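Local coordinates for split-soret cytochrome C (Desulfovibrio desulfuricans, PDB 1H21), which carries two haem c groups and an iron-sulfur centre per subunit and may transfer electrons in sulfate respiration, at the interface of chains A and B. Residues are numbered along the deposited sequence; one frame, centred on the assembly and turned at random. Chains: chain A/B, Split-soret cytochrome C.

The interface of chains A and B. Residues chain A 16-17, 97, 101-102; chain B 42, 70, 73.
This patch of the two-fold homodimer interface joins the salt bridge of A:Arg102 and B:Glu73 to a small apolar cluster around A:Phe17 and B:Phe42, and likely adds to the hold between the subunits that share the haems. B:Glu73, from the 3-10 helix 69-75, reaches chain A at the start of helix 102-118. Its CG lies anti to the backbone N (chi1 -173°) and the chain runs on extended, carrying the carboxylate across the boundary. Each oxygen meets a different group of A:Arg102. OE1 accepts a hydrogen bond from the backbone N of A:Arg102 at 2.9 Å, met from above the carboxylate plane. The partial positive charge of the helix start may favour a carboxylate. OE2 accepts a hydrogen bond, also a salt bridge, from the guanidinium NH1 of A:Arg102 at 2.6 Å, nearly along the C-O axis. The arginine chain bends at chi3 (86°) and curls back to this oxygen. Its guanidinium stands almost perpendicular to the carboxylate, so the pair is not flat and two-pronged. The ring of A:Phe17 is nearly parallel to the carboxylate but offset, its CZ rim nearest the acid. The same end meets the ring of B:Phe42 edge-to-face, centroids 5.6 Å apart. The methyl of B:Ala70 packs against A:Phe17 CE2 (3.6 Å) and A:Ala16 CB (3.7 Å). Water 1 adds an indirect link, 2.5 Å from the hydroxyl OG of A:Ser97 and 2.7 Å from B:Glu73 OE1.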
# COMPACT_ATOMS: atom_id res chain seq x y z
N ALA A 16 -20.30 -2.29 -8.05
CA ALA A 16 -19.27 -2.57 -7.09
C ALA A 16 -19.14 -4.07 -6.89
O ALA A 16 -20.12 -4.74 -6.57
CB ALA A 16 -19.60 -1.89 -5.75
N PHE A 17 -17.93 -4.60 -7.10
CA PHE A 17 -17.63 -6.03 -6.92
C PHE A 17 -18.47 -6.89 -7.88
O PHE A 17 -18.73 -8.06 -7.60
CB PHE A 17 -17.87 -6.46 -5.46
CG PHE A 17 -17.44 -5.42 -4.44
CD1 PHE A 17 -18.31 -4.99 -3.44
CD2 PHE A 17 -16.19 -4.81 -4.51
CE1 PHE A 17 -17.95 -3.98 -2.53
CE2 PHE A 17 -15.83 -3.81 -3.61
CZ PHE A 17 -16.72 -3.39 -2.62
N SER A 97 -10.84 -7.28 -4.60
CA SER A 97 -11.85 -6.26 -4.51
C SER A 97 -12.61 -5.99 -5.79
O SER A 97 -13.55 -5.20 -5.81
CB SER A 97 -11.31 -5.00 -3.86
OG SER A 97 -11.10 -5.24 -2.47
N GLY A 101 -16.62 -7.86 -1.64
CA GLY A 101 -16.52 -6.69 -0.80
C GLY A 101 -15.79 -6.93 0.51
O GLY A 101 -15.47 -8.06 0.88
N ARG A 102 -15.51 -5.83 1.19
CA ARG A 102 -14.86 -5.74 2.49
C ARG A 102 -15.02 -6.96 3.42
O ARG A 102 -14.05 -7.66 3.66
CB ARG A 102 -15.39 -4.47 3.15
CG ARG A 102 -14.79 -4.01 4.40
CD ARG A 102 -15.07 -2.52 4.55
NE ARG A 102 -16.36 -2.16 5.17
CZ ARG A 102 -17.31 -1.44 4.56
NH1 ARG A 102 -17.15 -1.04 3.31
NH2 ARG A 102 -18.42 -1.07 5.21
N PHE B 42 -16.75 2.61 1.98
CA PHE B 42 -15.58 2.26 1.17
C PHE B 42 -14.23 2.83 1.67
O PHE B 42 -13.16 2.29 1.37
CB PHE B 42 -15.81 2.59 -0.31
CG PHE B 42 -16.78 1.67 -1.00
CD1 PHE B 42 -17.27 0.54 -0.37
CD2 PHE B 42 -17.19 1.93 -2.30
CE1 PHE B 42 -18.15 -0.31 -1.03
CE2 PHE B 42 -18.06 1.09 -2.95
CZ PHE B 42 -18.54 -0.03 -2.32
N ALA B 70 -14.71 0.74 -6.85
CA ALA B 70 -14.83 0.01 -5.58
C ALA B 70 -13.61 -0.85 -5.25
O ALA B 70 -13.45 -1.28 -4.11
CB ALA B 70 -16.10 -0.84 -5.54
N GLU B 73 -11.57 -0.13 -2.29
CA GLU B 73 -11.99 -0.46 -0.93
C GLU B 73 -10.89 -1.37 -0.36
O GLU B 73 -10.71 -1.49 0.86
CB GLU B 73 -13.33 -1.20 -0.92
CG GLU B 73 -13.89 -1.42 0.48
CD GLU B 73 -15.04 -2.41 0.52
OE1 GLU B 73 -15.06 -3.40 -0.25
OE2 GLU B 73 -15.94 -2.22 1.36
O HOH W 1 -13.20 -5.21 -1.04